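Local coordinates for protein glucoamylase (Thermoanaerobacterium thermosaccharolyticum, PDB 1LF6) that hydrolyses terminal alpha-1,4-linked glucose units from the non-reducing ends of starch-type chains, as a family GH15 glucoamylase, at residues V72-F77 with D88-A93; K150-Y155 with G233-L238. One frame throughout, in Å; residues are numbered along the deposited sequence.

Interaction 1 (V72-F77 with D88-A93)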
loop_
_atom_site.group_PDB
_atom_site.type_symbol
_atom_site.label_atom_id
_atom_site.label_comp_id
_atom_site.label_asym_id
_atom_site.label_seq_id
_atom_site.Cartn_x
_atom_site.Cartn_y
_atom_site.Cartn_z
ATOM N N VAL A 72 10.504 3.526 -11.885
ATOM C CA VAL A 72 11.317 4.616 -11.375
ATOM C C VAL A 72 11.606 4.466 -9.886
ATOM O O VAL A 72 10.752 4.023 -9.121
ATOM C CB VAL A 72 10.594 5.963 -11.608
ATOM C CG1 VAL A 72 11.437 7.114 -11.087
ATOM C CG2 VAL A 72 10.290 6.135 -13.089
ATOM N N LYS A 73 12.813 4.834 -9.475
ATOM C CA LYS A 73 13.176 4.745 -8.070
ATOM C C LYS A 73 12.978 6.120 -7.443
ATOM O O LYS A 73 12.395 6.245 -6.363
ATOM C CB LYS A 73 14.630 4.290 -7.931
ATOM C CG LYS A 73 15.079 4.000 -6.503
ATOM C CD LYS A 73 15.737 5.202 -5.855
ATOM C CE LYS A 73 16.332 4.840 -4.499
ATOM N NZ LYS A 73 17.105 5.967 -3.906
ATOM N N GLU A 74 13.452 7.152 -8.140
ATOM C CA GLU A 74 13.339 8.525 -7.666
ATOM C C GLU A 74 13.553 9.570 -8.754
ATOM O O GLU A 74 14.090 9.287 -9.822
ATOM C CB GLU A 74 14.365 8.816 -6.576
ATOM C CG GLU A 74 14.110 8.191 -5.234
ATOM C CD GLU A 74 15.014 8.792 -4.181
ATOM O OE1 GLU A 74 16.244 8.818 -4.414
ATOM O OE2 GLU A 74 14.500 9.241 -3.129
ATOM N N ILE A 75 13.123 10.787 -8.441
ATOM C CA ILE A 75 13.282 11.954 -9.303
ATOM C C ILE A 75 13.421 13.079 -8.286
ATOM O O ILE A 75 12.432 13.511 -7.689
ATOM C CB ILE A 75 12.044 12.226 -10.180
ATOM C CG1 ILE A 75 11.750 11.025 -11.077
ATOM C CG2 ILE A 75 12.299 13.451 -11.054
ATOM C CD1 ILE A 75 10.488 11.175 -11.918
ATOM N N LYS A 76 14.652 13.534 -8.070
ATOM C CA LYS A 76 14.903 14.580 -7.089
ATOM C C LYS A 76 15.776 15.717 -7.602
ATOM O O LYS A 76 16.420 15.610 -8.652
ATOM C CB LYS A 76 15.563 13.970 -5.850
ATOM C CG LYS A 76 16.956 13.413 -6.127
ATOM C CD LYS A 76 17.536 12.712 -4.911
ATOM C CE LYS A 76 18.891 12.097 -5.237
ATOM N NZ LYS A 76 19.481 11.403 -4.062
ATOM N N PHE A 77 15.792 16.806 -6.842
ATOM C CA PHE A 77 16.591 17.973 -7.187
ATOM C C PHE A 77 17.834 18.058 -6.317
ATOM O O PHE A 77 17.803 17.700 -5.137
ATOM C CB PHE A 77 15.778 19.259 -7.006
ATOM C CG PHE A 77 14.845 19.551 -8.141
ATOM C CD1 PHE A 77 15.345 19.841 -9.407
ATOM C CD2 PHE A 77 13.469 19.529 -7.951
ATOM C CE1 PHE A 77 14.486 20.105 -10.467
ATOM C CE2 PHE A 77 12.605 19.792 -9.003
ATOM C CZ PHE A 77 13.113 20.081 -10.265
ATOM N N ASP A 88 21.218 17.621 -1.077
ATOM C CA ASP A 88 20.266 16.731 -1.733
ATOM C C ASP A 88 18.957 17.034 -1.016
ATOM O O ASP A 88 18.846 16.809 0.187
ATOM C CB ASP A 88 20.692 15.276 -1.506
ATOM C CG ASP A 88 19.689 14.260 -2.057
ATOM O OD1 ASP A 88 20.090 13.088 -2.237
ATOM O OD2 ASP A 88 18.515 14.612 -2.299
ATOM N N GLU A 89 17.978 17.562 -1.745
ATOM C CA GLU A 89 16.696 17.924 -1.144
ATOM C C GLU A 89 16.059 16.793 -0.336
ATOM O O GLU A 89 15.441 17.043 0.699
ATOM C CB GLU A 89 15.712 18.401 -2.221
ATOM C CG GLU A 89 15.018 17.279 -2.984
ATOM C CD GLU A 89 13.996 17.786 -3.989
ATOM O OE1 GLU A 89 13.301 18.777 -3.682
ATOM O OE2 GLU A 89 13.879 17.184 -5.076
ATOM N N THR A 90 16.221 15.554 -0.796
ATOM C CA THR A 90 15.631 14.413 -0.105
ATOM C C THR A 90 16.221 14.130 1.272
ATOM O O THR A 90 15.706 13.290 2.009
ATOM C CB THR A 90 15.716 13.113 -0.955
ATOM O OG1 THR A 90 17.084 12.723 -1.127
ATOM C CG2 THR A 90 15.087 13.330 -2.319
ATOM N N LYS A 91 17.290 14.829 1.639
ATOM C CA LYS A 91 17.893 14.603 2.952
ATOM C C LYS A 91 18.409 15.860 3.638
ATOM O O LYS A 91 18.609 15.865 4.850
ATOM C CB LYS A 91 19.027 13.585 2.832
ATOM C CG LYS A 91 20.008 13.891 1.729
ATOM C CD LYS A 91 20.289 12.654 0.890
ATOM C CE LYS A 91 20.961 11.563 1.708
ATOM N NZ LYS A 91 21.278 10.385 0.858
ATOM N N ASP A 92 18.616 16.926 2.869
ATOM C CA ASP A 92 19.133 18.168 3.437
ATOM C C ASP A 92 18.102 19.286 3.504
ATOM O O ASP A 92 18.455 20.448 3.718
ATOM C CB ASP A 92 20.345 18.643 2.633
ATOM C CG ASP A 92 21.421 17.582 2.523
ATOM O OD1 ASP A 92 21.731 16.951 3.553
ATOM O OD2 ASP A 92 21.955 17.383 1.412
ATOM N N ALA A 93 16.832 18.939 3.326
ATOM C CA ALA A 93 15.767 19.932 3.372
ATOM C C ALA A 93 14.543 19.373 4.084
ATOM O O ALA A 93 14.335 18.162 4.113
ATOM C CB ALA A 93 15.402 20.364 1.956
HETATM O O HOH W 1 17.666 9.895 -2.716
#
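K76 reaches from strand 70-80 to the short helix 89-92 and pairs with D88 just before it. Its CG sits in the crowded position between backbone N and carbonyl carbon (chi1 66°), and the chain beyond is extended. K76 CB lies 3.6 Å from CG2 of T90 and also near OE2 of E89. K76 CD passes that same T90 methyl and comes 3.4 Å from OD2 of D88. K76 CE lies 3.4 Å from D88 OD1. K76 NZ ends in a salt bridge, 2.6 Å from D88 OD1, which it meets on the syn side. Lysine and aspartate cross at about a right angle.

D88 is the N-cap of the helix. Its OD2 takes the backbone N and the OG1 of T90, both from one face of the carboxylate. One carboxylate therefore caps the helix and holds the lysine. In the N-terminal beta-sandwich domain this helix sits between strands of both sheets. Water 1 links NZ of K76 to OE1 of E74 and OG1 of T90.

E89 OE2 accepts from F77 N at 2.6 Å, with the donor 43° out of the carboxylate plane. The same oxygen also forms a salt bridge with K122.

Interaction 2 (K150-Y155 with G233-L238); sequences KLYLAY and GAEIDL
L153 and A234 form a hydrogen-bonded antiparallel pair. L153 N donates to A234 O at 2.7 Å, and A234 N returns to L153 O at 2.9 Å with a more bent N-H...O angle of 139°. Further along, I236 N gives a nearly straight bond of 2.8 Å to L151 O. CA-H...O contacts fill in between these bonds; G233 CA lies 3.1 Å from L153 O.

The tight part lies beside the L153 and A234 bonds, where Y152 and E235 form a non-hydrogen-bonded pair. Their side chains run alongside each other, with ring and carboxylate planes 26° apart. CB of E235 lies 3.5 Å from CD2 of Y152, and CD of E235 is equally close to CE2 of Y152. Helix 209-216 covers this side, packing on Y152 and A154.

Strands 150-157 and 230-236 are neighbours in the seven-stranded antiparallel sheet of the N-terminal beta-sandwich domain. The apolar face carrying L151, L153, A234 and I236 is more widely spaced between the two segments. L151 CD2 meets CB of I236, and the two side chains lie side by side, pointing the same way. L151 CD2 also touches L238 CD2 at 4.1 Å, where the leucines cross at about a right angle. F244 covers L151 and I236. It comes from strand 243-251 of the other sheet, so this face looks into the sandwich.

The looser, watered side is the end with K150 and I236. Water 2 accepts from L151 N at 2.8 Å. Water 3 lies at the edge of the Y152 ring, in plane. It is hydrogen-bonded to Y152 OH and donates to E235 OE1. K150 lays its CG near E235 OE2.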
loop_
_atom_site.group_PDB
_atom_site.type_symbol
_atom_site.label_atom_id
_atom_site.label_comp_id
_atom_site.label_asym_id
_atom_site.label_seq_id
_atom_site.Cartn_x
_atom_site.Cartn_y
_atom_site.Cartn_z
ATOM N N LYS A 150 22.912 26.716 -8.454
ATOM C CA LYS A 150 22.785 25.839 -9.610
ATOM C C LYS A 150 21.772 24.772 -9.213
ATOM O O LYS A 150 21.807 24.264 -8.094
ATOM C CB LYS A 150 24.123 25.177 -9.955
ATOM C CG LYS A 150 25.139 26.076 -10.649
ATOM C CD LYS A 150 25.716 27.121 -9.707
ATOM C CE LYS A 150 26.825 27.912 -10.393
ATOM N NZ LYS A 150 27.311 29.045 -9.557
ATOM N N LEU A 151 20.869 24.435 -10.126
ATOM C CA LEU A 151 19.855 23.432 -9.836
ATOM C C LEU A 151 19.961 22.262 -10.801
ATOM O O LEU A 151 19.951 22.447 -12.019
ATOM C CB LEU A 151 18.460 24.054 -9.929
ATOM C CG LEU A 151 17.285 23.136 -9.602
ATOM C CD1 LEU A 151 17.312 22.755 -8.130
ATOM C CD2 LEU A 151 15.987 23.849 -9.943
ATOM N N TYR A 152 20.064 21.056 -10.251
ATOM C CA TYR A 152 20.172 19.862 -11.076
ATOM C C TYR A 152 19.082 18.850 -10.742
ATOM O O TYR A 152 18.674 18.713 -9.588
ATOM C CB TYR A 152 21.551 19.215 -10.904
ATOM C CG TYR A 152 22.708 20.180 -11.064
ATOM C CD1 TYR A 152 23.147 20.954 -9.991
ATOM C CD2 TYR A 152 23.352 20.332 -12.294
ATOM C CE1 TYR A 152 24.198 21.857 -10.137
ATOM C CE2 TYR A 152 24.404 21.233 -12.451
ATOM C CZ TYR A 152 24.820 21.993 -11.367
ATOM O OH TYR A 152 25.850 22.896 -11.516
ATOM N N LEU A 153 18.620 18.147 -11.769
ATOM C CA LEU A 153 17.581 17.138 -11.626
ATOM C C LEU A 153 18.204 15.765 -11.848
ATOM O O LEU A 153 18.882 15.543 -12.853
ATOM C CB LEU A 153 16.474 17.378 -12.658
ATOM C CG LEU A 153 15.251 16.455 -12.614
ATOM C CD1 LEU A 153 14.527 16.644 -11.291
ATOM C CD2 LEU A 153 14.319 16.768 -13.777
ATOM N N ALA A 154 17.978 14.849 -10.909
ATOM C CA ALA A 154 18.520 13.495 -11.010
ATOM C C ALA A 154 17.390 12.480 -11.107
ATOM O O ALA A 154 16.642 12.272 -10.153
ATOM C CB ALA A 154 19.400 13.188 -9.805
ATOM N N TYR A 155 17.271 11.862 -12.276
ATOM C CA TYR A 155 16.244 10.865 -12.541
ATOM C C TYR A 155 16.860 9.471 -12.488
ATOM O O TYR A 155 17.801 9.181 -13.225
ATOM C CB TYR A 155 15.635 11.116 -13.925
ATOM C CG TYR A 155 14.794 9.982 -14.466
ATOM C CD1 TYR A 155 13.729 9.465 -13.732
ATOM C CD2 TYR A 155 15.060 9.430 -15.721
ATOM C CE1 TYR A 155 12.945 8.428 -14.234
ATOM C CE2 TYR A 155 14.281 8.395 -16.232
ATOM C CZ TYR A 155 13.226 7.899 -15.481
ATOM O OH TYR A 155 12.450 6.883 -15.984
ATOM N N GLY A 233 20.895 12.678 -15.216
ATOM C CA GLY A 233 20.949 14.002 -14.626
ATOM C C GLY A 233 20.869 15.127 -15.639
ATOM O O GLY A 233 21.184 14.948 -16.816
ATOM N N ALA A 234 20.434 16.293 -15.175
ATOM C CA ALA A 234 20.308 17.456 -16.037
ATOM C C ALA A 234 20.304 18.721 -15.199
ATOM O O ALA A 234 19.837 18.723 -14.059
ATOM C CB ALA A 234 19.023 17.368 -16.858
ATOM N N GLU A 235 20.846 19.792 -15.762
ATOM C CA GLU A 235 20.881 21.069 -15.073
ATOM C C GLU A 235 19.735 21.930 -15.589
ATOM O O GLU A 235 19.409 21.912 -16.777
ATOM C CB GLU A 235 22.223 21.771 -15.305
ATOM C CG GLU A 235 22.276 23.210 -14.797
ATOM C CD GLU A 235 23.693 23.755 -14.741
ATOM O OE1 GLU A 235 24.477 23.469 -15.671
ATOM O OE2 GLU A 235 24.020 24.474 -13.771
ATOM N N ILE A 236 19.109 22.664 -14.677
ATOM C CA ILE A 236 18.002 23.534 -15.032
ATOM C C ILE A 236 18.548 24.948 -15.198
ATOM O O ILE A 236 19.213 25.470 -14.301
ATOM C CB ILE A 236 16.922 23.528 -13.925
ATOM C CG1 ILE A 236 16.472 22.090 -13.641
ATOM C CG2 ILE A 236 15.739 24.388 -14.345
ATOM C CD1 ILE A 236 15.855 21.383 -14.830
ATOM N N ASP A 237 18.280 25.559 -16.346
ATOM C CA ASP A 237 18.753 26.916 -16.612
ATOM C C ASP A 237 17.893 27.892 -15.809
ATOM O O ASP A 237 16.841 28.331 -16.277
ATOM C CB ASP A 237 18.634 27.237 -18.105
ATOM C CG ASP A 237 19.386 28.503 -18.493
ATOM O OD1 ASP A 237 19.399 29.463 -17.693
ATOM O OD2 ASP A 237 19.956 28.540 -19.603
ATOM N N LEU A 238 18.341 28.222 -14.603
ATOM C CA LEU A 238 17.607 29.136 -13.739
ATOM C C LEU A 238 17.475 30.533 -14.332
ATOM O O LEU A 238 16.420 31.161 -14.225
ATOM C CB LEU A 238 18.278 29.228 -12.366
ATOM C CG LEU A 238 18.185 27.990 -11.470
ATOM C CD1 LEU A 238 18.964 28.229 -10.183
ATOM C CD2 LEU A 238 16.724 27.686 -11.163
HETATM O O HOH W 2 21.078 25.322 -12.749
HETATM O O HOH W 3 26.721 22.956 -14.070
#

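How the interactions relate
Following the chain from the N terminus, interaction 1 comes first. Strand 70-80 ends, and the chain turns back so that helix 89-92 packs beside it, closing a short loop. Interaction 2 opens later, at strand 150-157, and closes a much longer loop when strand 230-236 arrives. The two loops follow in series and neither contains the other. They meet in the seven-stranded sheet, where strands 70-80 and 150-157 are neighbours. K76 O lies 2.8 Å from A154 N, a probable hydrogen bond, and the F77 ring packs on L153. Interaction 1 also reaches the second sheet, through E89 and strand 118-126. Interaction 2 pairs strands within the seven-stranded sheet.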